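PDB 6RW0: protein angel homolog 2 from Homo sapiens, which acts as a 2',3'-cyclic phosphatase of the CCR4/nocturin family and probably binds the 3'-untranslated regions of mRNAs. Local coordinates for residues K17-I23 and L392-L398; F96-V100 and K144-F148; D364-Y368 and L421-F425. Residues are numbered along the deposited sequence.

Contact 1 (K17-I23 and L392-L398); sequences KRNWEYI and LARLSLL
W20 (chi1 -88°, chi2 116°) lays its indole along strand 392-395, with L395 CB over one ring face and W20 CE3 3.8 Å from A393 CB. On the same sheet face A393 CB sits over the Y22 ring, 4.1 Å from its centroid, a CH-pi contact. Strands 20-22 and 392-395 run antiparallel at 152°, axes 4.6 Å apart. W20-L395 and Y22-A393 are non-hydrogen-bonded pairs; between them E21-R394 is hydrogen-bonded, E21 N to R394 O 2.8 Å and R394 N to E21 O 3.0 Å. The ladder extends through I23 N to L392 O, 2.9 Å, and S396 N to N19 O, 2.8 Å. Strand 20-22, from the N-terminal part of the chain, lies at one edge of a mixed sheet of the endonuclease/exonuclease/phosphatase fold, paired with strand 390-395; next door, L392 and A393 both face K424 in a classic beta bulge. On the other face E21 OE1 forms a salt bridge with R394 NE, 3.0 Å, while R394 NH1 bonds V339 O. Where the strands end, S396 OG accepts from N19 N at 2.8 Å, and R18 (m, t, p) donates from NE to S396 O, 2.7 Å, and from NH2 to L395 O, 3.2 Å.

Contact 2 (F96-V100 and K144-F148); sequences FDADV and KHSKF
The loop carrying helix 82-96 into strand 100-107 of one sheet meets the turn that leads from strand 137-144 of that sheet to strand 148-157 of the other, through a small polar network. D97 leaves the helix with positive phi (50/47), D99 is near -73/-31, and V100 is already extended. Opposite, 145-147 have helical phi/psi, and K147 N donates to K144 O at 3.1 Å. The CA atoms of D99 and K144 come within 5.3 Å, and K144 N donates to D99 O at 2.9 Å. K144, bent by chi1 and chi2 both m, brings NZ to D97 OD1 at 2.7 Å, a salt bridge, while the same side chain makes a cation-pi contact with Y124. One water accepts from K144 NZ, 2.9 Å, and donates to D97 O, 2.8 Å, and D99 OD1, 2.7 Å. D99 OD2 is taken by S53 N, and K147 NZ by D51 O; D99 OD2 and K147 NZ stay 4.4 Å apart, beyond a salt bridge. Apolar contact comes from V100 CG2 on F148 CE2, 3.6 Å. With D99 O, both carboxylates and both lysine NZ atoms each meeting a partner, the join rests on satisfied polar groups more than on apolar packing.

Contact 3 (D364-Y368 and L421-F425); sequences DYIFY and LLAKF
This is a buried, face-to-face contact between two strands of different sheets, the sandwich core of the endonuclease/exonuclease/phosphatase fold, and no hydrogen bond crosses it. Strands 364-368 and 421-425 run nearly parallel, at 19°, with axes 7.7 Å apart; the closest CA pairing is I366 with L421, 7.3 Å. D364, I366 and Y368 point their CB atoms across the gap, as do L421, A423 and F425. I366 (m, t) is central: its CD1 lies 3.8 Å from L421 CB and 4.3 Å from A423 CB, and its CG2 meets the edge of the F425 ring, 4.0 Å from CZ. At the D364 end L421 (m, p) brings CD2 to 3.5 Å from D364 O and CD1 to 3.8 Å from D364 CB. At the far end F425 CE1 lies over one face of the Y368 ring, 3.4 Å from Y368 CG; Y368 has chi1 p, F425 m, and their planes meet at 50°. The D364 side chain, about 8 Å from a bound magnesium ion, is hydrogen-bonded through OD2 to T353 OG1 and H418 ND1. I366 also packs on V232 and C234 of strand 231-236 and on S56 of strand 49-58, while Y368 and F425 both reach L391 of strand 390-395.

Contacts 1 and 3 have centres about 11 Å apart and meet in one sheet, where strands 390-395 and 421-428 are neighbours: L392 N and A393 O probably bond K424 O and N, at 2.8 and 2.9 Å. Along the chain their segments alternate, whereas contact 2 falls inside the loop closed by contact 1 and closes before contact 3 opens. The centre of contact 2 is about 19 Å from that of contact 1 and about 15 Å from that of contact 3, yet F96 touches both, its CZ 3.5 Å from L395 CD2 and its CD1 3.4 Å from L422 CD2. Contact 1 thus extends one sheet, contact 3 joins it to the second, and contact 2 ties the helix 82-96 to strand 100-107 connection to the turn between sheets.

Contact 1 (K17-I23 and L392-L398)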
loop_
_atom_site.group_PDB
_atom_site.type_symbol
_atom_site.label_atom_id
_atom_site.label_comp_id
_atom_site.label_asym_id
_atom_site.label_seq_id
_atom_site.Cartn_x
_atom_site.Cartn_y
_atom_site.Cartn_z
ATOM N N LYS A 17 3.041 6.254 -22.330
ATOM C CA LYS A 17 1.919 7.065 -21.831
ATOM C C LYS A 17 1.163 6.283 -20.762
ATOM O O LYS A 17 1.060 5.084 -20.893
ATOM C CB LYS A 17 0.973 7.428 -22.988
ATOM C CG LYS A 17 -0.219 8.290 -22.591
ATOM C CD LYS A 17 -0.977 8.948 -23.712
ATOM C CE LYS A 17 -2.077 9.841 -23.173
ATOM N NZ LYS A 17 -2.865 10.479 -24.250
ATOM N N ARG A 18 0.625 6.979 -19.771
ATOM C CA ARG A 18 -0.272 6.373 -18.778
ATOM C C ARG A 18 -1.676 6.767 -19.241
ATOM O O ARG A 18 -1.941 7.946 -19.305
ATOM C CB ARG A 18 0.086 6.870 -17.381
ATOM C CG ARG A 18 1.488 6.460 -16.970
ATOM C CD ARG A 18 1.693 6.575 -15.476
ATOM N NE ARG A 18 0.872 5.599 -14.802
ATOM C CZ ARG A 18 0.677 5.551 -13.499
ATOM N NH1 ARG A 18 1.308 6.398 -12.709
ATOM N NH2 ARG A 18 -0.151 4.656 -13.007
ATOM N N ASN A 19 -2.513 5.800 -19.526
ATOM C CA ASN A 19 -3.868 6.017 -20.069
ATOM C C ASN A 19 -4.935 5.624 -19.068
ATOM O O ASN A 19 -4.687 4.760 -18.295
ATOM C CB ASN A 19 -4.118 5.098 -21.266
ATOM C CG ASN A 19 -2.960 5.042 -22.230
ATOM O OD1 ASN A 19 -2.207 4.084 -22.273
ATOM N ND2 ASN A 19 -2.811 6.092 -22.993
ATOM N N TRP A 20 -6.094 6.252 -19.124
ATOM C CA TRP A 20 -7.240 5.764 -18.339
ATOM C C TRP A 20 -7.784 4.565 -19.100
ATOM O O TRP A 20 -8.143 4.722 -20.255
ATOM C CB TRP A 20 -8.316 6.830 -18.200
ATOM C CG TRP A 20 -8.137 7.738 -17.035
ATOM C CD1 TRP A 20 -7.904 9.074 -17.080
ATOM C CD2 TRP A 20 -8.142 7.375 -15.648
ATOM N NE1 TRP A 20 -7.769 9.570 -15.817
ATOM C CE2 TRP A 20 -7.896 8.549 -14.923
ATOM C CE3 TRP A 20 -8.284 6.178 -14.957
ATOM C CZ2 TRP A 20 -7.840 8.557 -13.536
ATOM C CZ3 TRP A 20 -8.242 6.187 -13.587
ATOM C CH2 TRP A 20 -8.028 7.361 -12.892
ATOM N N GLU A 21 -7.751 3.394 -18.517
ATOM C CA GLU A 21 -8.343 2.199 -19.094
ATOM C C GLU A 21 -9.679 1.992 -18.401
ATOM O O GLU A 21 -9.724 1.845 -17.173
ATOM C CB GLU A 21 -7.473 0.968 -18.864
ATOM C CG GLU A 21 -6.138 0.987 -19.548
ATOM C CD GLU A 21 -5.343 -0.274 -19.261
ATOM O OE1 GLU A 21 -5.720 -1.034 -18.336
ATOM O OE2 GLU A 21 -4.341 -0.500 -19.968
ATOM N N TYR A 22 -10.754 2.007 -19.172
ATOM C CA TYR A 22 -12.082 1.744 -18.650
ATOM C C TYR A 22 -12.339 0.249 -18.677
ATOM O O TYR A 22 -12.015 -0.435 -19.652
ATOM C CB TYR A 22 -13.114 2.513 -19.472
ATOM C CG TYR A 22 -13.059 3.982 -19.123
ATOM C CD1 TYR A 22 -13.815 4.490 -18.077
ATOM C CD2 TYR A 22 -12.213 4.852 -19.801
ATOM C CE1 TYR A 22 -13.756 5.825 -17.732
ATOM C CE2 TYR A 22 -12.144 6.194 -19.461
ATOM C CZ TYR A 22 -12.920 6.673 -18.424
ATOM O OH TYR A 22 -12.864 8.004 -18.078
ATOM N N ILE A 23 -12.891 -0.253 -17.581
ATOM C CA ILE A 23 -13.075 -1.678 -17.400
ATOM C C ILE A 23 -14.493 -2.079 -17.787
ATOM O O ILE A 23 -15.012 -1.648 -18.813
ATOM C CB ILE A 23 -12.776 -2.093 -15.953
ATOM C CG1 ILE A 23 -11.428 -1.539 -15.491
ATOM C CG2 ILE A 23 -12.809 -3.603 -15.840
ATOM C CD1 ILE A 23 -10.228 -2.079 -16.244
ATOM N N LEU A 392 -14.371 0.985 -12.214
ATOM C CA LEU A 392 -14.754 1.635 -13.461
ATOM C C LEU A 392 -13.561 1.880 -14.378
ATOM O O LEU A 392 -13.682 1.739 -15.602
ATOM C CB LEU A 392 -15.414 2.980 -13.154
ATOM C CG LEU A 392 -16.699 2.970 -12.331
ATOM C CD1 LEU A 392 -17.149 4.410 -12.058
ATOM C CD2 LEU A 392 -17.776 2.191 -13.066
ATOM N N ALA A 393 -12.418 2.262 -13.814
ATOM C CA ALA A 393 -11.263 2.636 -14.617
ATOM C C ALA A 393 -10.013 2.605 -13.754
ATOM O O ALA A 393 -10.075 2.696 -12.524
ATOM C CB ALA A 393 -11.434 4.040 -15.205
ATOM N N ARG A 394 -8.867 2.495 -14.421
ATOM C CA ARG A 394 -7.576 2.552 -13.752
ATOM C C ARG A 394 -6.593 3.283 -14.655
ATOM O O ARG A 394 -6.753 3.314 -15.878
ATOM C CB ARG A 394 -7.040 1.156 -13.428
ATOM C CG ARG A 394 -6.787 0.309 -14.650
ATOM C CD ARG A 394 -6.477 -1.133 -14.277
ATOM N NE ARG A 394 -6.348 -1.902 -15.506
ATOM C CZ ARG A 394 -6.618 -3.193 -15.634
ATOM N NH1 ARG A 394 -7.029 -3.908 -14.597
ATOM N NH2 ARG A 394 -6.469 -3.768 -16.819
ATOM N N LEU A 395 -5.567 3.869 -14.042
ATOM C CA LEU A 395 -4.537 4.598 -14.783
ATOM C C LEU A 395 -3.410 3.626 -15.102
ATOM O O LEU A 395 -2.702 3.171 -14.200
ATOM C CB LEU A 395 -4.003 5.768 -13.967
ATOM C CG LEU A 395 -2.996 6.661 -14.706
ATOM C CD1 LEU A 395 -3.730 7.398 -15.805
ATOM C CD2 LEU A 395 -2.302 7.615 -13.768
ATOM N N SER A 396 -3.210 3.337 -16.382
ATOM C CA SER A 396 -2.317 2.245 -16.749
ATOM C C SER A 396 -0.887 2.497 -16.272
ATOM O O SER A 396 -0.416 3.638 -16.194
ATOM C CB SER A 396 -2.359 2.014 -18.256
ATOM O OG SER A 396 -1.876 3.132 -18.971
ATOM N N LEU A 397 -0.174 1.414 -15.963
ATOM C CA LEU A 397 1.203 1.421 -15.429
ATOM C C LEU A 397 2.180 1.313 -16.612
ATOM O O LEU A 397 1.762 1.454 -17.738
ATOM C CB LEU A 397 1.279 0.278 -14.400
ATOM C CG LEU A 397 0.760 0.638 -13.015
ATOM C CD1 LEU A 397 0.669 -0.614 -12.165
ATOM C CD2 LEU A 397 1.647 1.664 -12.346
ATOM N N LEU A 398 3.457 1.172 -16.336
ATOM C CA LEU A 398 4.520 1.120 -17.346
ATOM C C LEU A 398 5.393 -0.100 -17.110
ATOM O O LEU A 398 5.262 -0.748 -16.111
ATOM C CB LEU A 398 5.346 2.399 -17.226
ATOM C CG LEU A 398 4.586 3.701 -17.416
ATOM C CD1 LEU A 398 5.490 4.868 -17.115
ATOM C CD2 LEU A 398 4.031 3.807 -18.821
HETATM O O HOH W 1 0.558 2.458 -19.992
#

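Contact 2 (F96-V100 and K144-F148)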
loop_
_atom_site.group_PDB
_atom_site.type_symbol
_atom_site.label_atom_id
_atom_site.label_comp_id
_atom_site.label_asym_id
_atom_site.label_seq_id
_atom_site.Cartn_x
_atom_site.Cartn_y
_atom_site.Cartn_z
ATOM N N PHE A 96 -4.499 14.829 -10.945
ATOM C CA PHE A 96 -5.433 13.713 -10.908
ATOM C C PHE A 96 -6.641 13.993 -10.041
ATOM O O PHE A 96 -7.687 13.373 -10.257
ATOM C CB PHE A 96 -4.705 12.434 -10.506
ATOM C CG PHE A 96 -3.763 11.950 -11.573
ATOM C CD1 PHE A 96 -4.246 11.534 -12.800
ATOM C CD2 PHE A 96 -2.402 11.956 -11.364
ATOM C CE1 PHE A 96 -3.379 11.117 -13.798
ATOM C CE2 PHE A 96 -1.540 11.533 -12.353
ATOM C CZ PHE A 96 -2.030 11.116 -13.568
ATOM N N ASP A 97 -6.531 14.914 -9.085
ATOM C CA ASP A 97 -7.682 15.357 -8.294
ATOM C C ASP A 97 -8.466 14.171 -7.727
ATOM O O ASP A 97 -9.697 14.128 -7.770
ATOM C CB ASP A 97 -8.575 16.284 -9.127
ATOM C CG ASP A 97 -9.618 17.006 -8.290
ATOM O OD1 ASP A 97 -9.257 17.421 -7.173
ATOM O OD2 ASP A 97 -10.770 17.194 -8.762
ATOM N N ALA A 98 -7.740 13.215 -7.151
ATOM C CA ALA A 98 -8.389 12.021 -6.624
ATOM C C ALA A 98 -9.184 12.332 -5.358
ATOM O O ALA A 98 -8.814 13.193 -4.559
ATOM C CB ALA A 98 -7.355 10.949 -6.297
ATOM N N ASP A 99 -10.263 11.576 -5.148
ATOM C CA ASP A 99 -11.095 11.804 -3.968
ATOM C C ASP A 99 -10.432 11.323 -2.683
ATOM O O ASP A 99 -10.690 11.884 -1.607
ATOM C CB ASP A 99 -12.433 11.093 -4.135
ATOM C CG ASP A 99 -13.234 11.640 -5.279
ATOM O OD1 ASP A 99 -13.312 12.878 -5.415
ATOM O OD2 ASP A 99 -13.783 10.839 -6.056
ATOM N N VAL A 100 -9.617 10.274 -2.765
ATOM C CA VAL A 100 -8.934 9.681 -1.622
ATOM C C VAL A 100 -7.475 9.519 -2.007
ATOM O O VAL A 100 -7.178 9.027 -3.104
ATOM C CB VAL A 100 -9.519 8.301 -1.261
ATOM C CG1 VAL A 100 -8.767 7.681 -0.088
ATOM C CG2 VAL A 100 -10.993 8.401 -0.928
ATOM N N LYS A 144 -11.284 14.085 0.157
ATOM C CA LYS A 144 -11.946 15.378 -0.110
ATOM C C LYS A 144 -13.074 15.526 0.903
ATOM O O LYS A 144 -13.913 14.668 0.940
ATOM C CB LYS A 144 -12.490 15.409 -1.538
ATOM C CG LYS A 144 -11.421 15.495 -2.610
ATOM C CD LYS A 144 -10.605 16.742 -2.535
ATOM C CE LYS A 144 -9.857 17.034 -3.816
ATOM N NZ LYS A 144 -10.791 17.410 -4.894
ATOM N N HIS A 145 -13.159 16.638 1.622
ATOM C CA HIS A 145 -14.256 16.805 2.612
ATOM C C HIS A 145 -15.603 17.011 1.908
ATOM O O HIS A 145 -16.580 16.758 2.533
ATOM C CB HIS A 145 -13.896 17.773 3.736
ATOM C CG HIS A 145 -13.209 18.996 3.307
ATOM N ND1 HIS A 145 -13.839 19.940 2.554
ATOM C CD2 HIS A 145 -11.974 19.453 3.567
ATOM C CE1 HIS A 145 -13.006 20.928 2.334
ATOM N NE2 HIS A 145 -11.858 20.645 2.938
ATOM N N SER A 146 -15.628 17.429 0.647
ATOM C CA SER A 146 -16.846 17.517 -0.183
ATOM C C SER A 146 -17.420 16.122 -0.465
ATOM O O SER A 146 -18.581 16.054 -0.767
ATOM C CB SER A 146 -16.575 18.263 -1.458
ATOM O OG SER A 146 -15.806 17.502 -2.363
ATOM N N LYS A 147 -16.611 15.063 -0.471
ATOM C CA LYS A 147 -17.063 13.699 -0.826
ATOM C C LYS A 147 -17.338 12.807 0.385
ATOM O O LYS A 147 -18.115 11.910 0.234
ATOM C CB LYS A 147 -16.003 13.015 -1.690
ATOM C CG LYS A 147 -15.864 13.556 -3.098
ATOM C CD LYS A 147 -17.013 13.206 -4.008
ATOM C CE LYS A 147 -17.046 11.766 -4.462
ATOM N NZ LYS A 147 -18.068 11.554 -5.516
ATOM N N PHE A 148 -16.725 13.044 1.533
ATOM C CA PHE A 148 -16.916 12.144 2.689
ATOM C C PHE A 148 -16.845 12.870 4.027
ATOM O O PHE A 148 -16.229 13.903 4.119
ATOM C CB PHE A 148 -15.768 11.131 2.827
ATOM C CG PHE A 148 -15.469 10.280 1.626
ATOM C CD1 PHE A 148 -16.108 9.082 1.442
ATOM C CD2 PHE A 148 -14.524 10.670 0.704
ATOM C CE1 PHE A 148 -15.815 8.305 0.347
ATOM C CE2 PHE A 148 -14.248 9.892 -0.399
ATOM C CZ PHE A 148 -14.889 8.706 -0.572
HETATM O O HOH W 2 -11.781 15.003 -6.146
#

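Contact 3 (D364-Y368 and L421-F425)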
loop_
_atom_site.group_PDB
_atom_site.type_symbol
_atom_site.label_atom_id
_atom_site.label_comp_id
_atom_site.label_asym_id
_atom_site.label_seq_id
_atom_site.Cartn_x
_atom_site.Cartn_y
_atom_site.Cartn_z
ATOM N N ASP A 364 3.486 -2.062 -5.188
ATOM C CA ASP A 364 2.376 -1.215 -4.763
ATOM C C ASP A 364 1.074 -1.749 -5.338
ATOM O O ASP A 364 1.045 -2.231 -6.473
ATOM C CB ASP A 364 2.570 0.213 -5.269
ATOM C CG ASP A 364 3.868 0.824 -4.799
ATOM O OD1 ASP A 364 3.929 1.245 -3.626
ATOM O OD2 ASP A 364 4.849 0.859 -5.585
ATOM N N TYR A 365 -0.004 -1.651 -4.552
ATOM C CA TYR A 365 -1.295 -2.204 -4.933
ATOM C C TYR A 365 -2.439 -1.322 -4.461
ATOM O O TYR A 365 -2.338 -0.617 -3.454
ATOM C CB TYR A 365 -1.502 -3.594 -4.291
ATOM C CG TYR A 365 -0.417 -4.571 -4.658
ATOM C CD1 TYR A 365 -0.529 -5.342 -5.795
ATOM C CD2 TYR A 365 0.741 -4.691 -3.899
ATOM C CE1 TYR A 365 0.462 -6.224 -6.171
ATOM C CE2 TYR A 365 1.744 -5.572 -4.271
ATOM C CZ TYR A 365 1.601 -6.324 -5.411
ATOM O OH TYR A 365 2.596 -7.183 -5.780
ATOM N N ILE A 366 -3.560 -1.419 -5.177
ATOM C CA ILE A 366 -4.869 -1.036 -4.660
ATOM C C ILE A 366 -5.723 -2.297 -4.701
ATOM O O ILE A 366 -6.028 -2.810 -5.787
ATOM C CB ILE A 366 -5.525 0.098 -5.457
ATOM C CG1 ILE A 366 -4.679 1.374 -5.440
ATOM C CG2 ILE A 366 -6.898 0.398 -4.845
ATOM C CD1 ILE A 366 -5.159 2.487 -6.375
ATOM N N PHE A 367 -6.091 -2.810 -3.533
ATOM C CA PHE A 367 -7.008 -3.930 -3.405
ATOM C C PHE A 367 -8.373 -3.388 -3.003
ATOM O O PHE A 367 -8.473 -2.354 -2.337
ATOM C CB PHE A 367 -6.518 -4.893 -2.332
ATOM C CG PHE A 367 -5.211 -5.567 -2.649
ATOM C CD1 PHE A 367 -5.156 -6.590 -3.572
ATOM C CD2 PHE A 367 -4.046 -5.215 -1.971
ATOM C CE1 PHE A 367 -3.958 -7.242 -3.832
ATOM C CE2 PHE A 367 -2.850 -5.872 -2.217
ATOM C CZ PHE A 367 -2.805 -6.867 -3.162
ATOM N N TYR A 368 -9.432 -4.071 -3.435
ATOM C CA TYR A 368 -10.778 -3.598 -3.133
ATOM C C TYR A 368 -11.746 -4.767 -3.001
ATOM O O TYR A 368 -11.560 -5.822 -3.608
ATOM C CB TYR A 368 -11.274 -2.618 -4.207
ATOM C CG TYR A 368 -11.456 -3.228 -5.588
ATOM C CD1 TYR A 368 -12.714 -3.577 -6.054
ATOM C CD2 TYR A 368 -10.365 -3.449 -6.428
ATOM C CE1 TYR A 368 -12.890 -4.134 -7.317
ATOM C CE2 TYR A 368 -10.531 -4.006 -7.686
ATOM C CZ TYR A 368 -11.794 -4.351 -8.125
ATOM O OH TYR A 368 -11.979 -4.909 -9.373
ATOM N N LEU A 421 -0.547 4.914 -8.303
ATOM C CA LEU A 421 -1.633 4.061 -8.768
ATOM C C LEU A 421 -2.926 4.843 -8.606
ATOM O O LEU A 421 -3.072 5.617 -7.653
ATOM C CB LEU A 421 -1.688 2.790 -7.919
ATOM C CG LEU A 421 -0.668 1.696 -8.254
ATOM C CD1 LEU A 421 0.773 2.130 -8.065
ATOM C CD2 LEU A 421 -0.946 0.430 -7.420
ATOM N N LEU A 422 -3.863 4.662 -9.533
ATOM C CA LEU A 422 -5.097 5.434 -9.485
ATOM C C LEU A 422 -6.232 4.599 -10.038
ATOM O O LEU A 422 -6.098 3.994 -11.108
ATOM C CB LEU A 422 -4.936 6.731 -10.281
ATOM C CG LEU A 422 -6.107 7.711 -10.314
ATOM C CD1 LEU A 422 -6.430 8.321 -8.955
ATOM C CD2 LEU A 422 -5.798 8.823 -11.340
ATOM N N ALA A 423 -7.353 4.590 -9.318
ATOM C CA ALA A 423 -8.527 3.833 -9.707
ATOM C C ALA A 423 -9.769 4.678 -9.497
ATOM O O ALA A 423 -9.827 5.502 -8.579
ATOM C CB ALA A 423 -8.665 2.575 -8.849
ATOM N N LYS A 424 -10.784 4.425 -10.318
ATOM C CA LYS A 424 -12.114 4.977 -10.095
ATOM C C LYS A 424 -13.076 3.835 -9.803
ATOM O O LYS A 424 -13.149 2.870 -10.575
ATOM C CB LYS A 424 -12.630 5.785 -11.279
ATOM C CG LYS A 424 -13.957 6.466 -10.943
ATOM C CD LYS A 424 -14.271 7.647 -11.851
ATOM C CE LYS A 424 -15.744 7.654 -12.222
ATOM N NZ LYS A 424 -16.200 8.971 -12.731
ATOM N N PHE A 425 -13.807 3.974 -8.710
ATOM C CA PHE A 425 -14.742 2.941 -8.229
ATOM C C PHE A 425 -16.183 3.446 -8.244
ATOM O O PHE A 425 -16.405 4.628 -8.192
ATOM C CB PHE A 425 -14.419 2.546 -6.787
ATOM C CG PHE A 425 -13.101 1.848 -6.605
ATOM C CD1 PHE A 425 -12.900 0.559 -7.052
ATOM C CD2 PHE A 425 -12.062 2.487 -5.966
ATOM C CE1 PHE A 425 -11.680 -0.065 -6.883
ATOM C CE2 PHE A 425 -10.846 1.860 -5.806
ATOM C CZ PHE A 425 -10.659 0.587 -6.256
#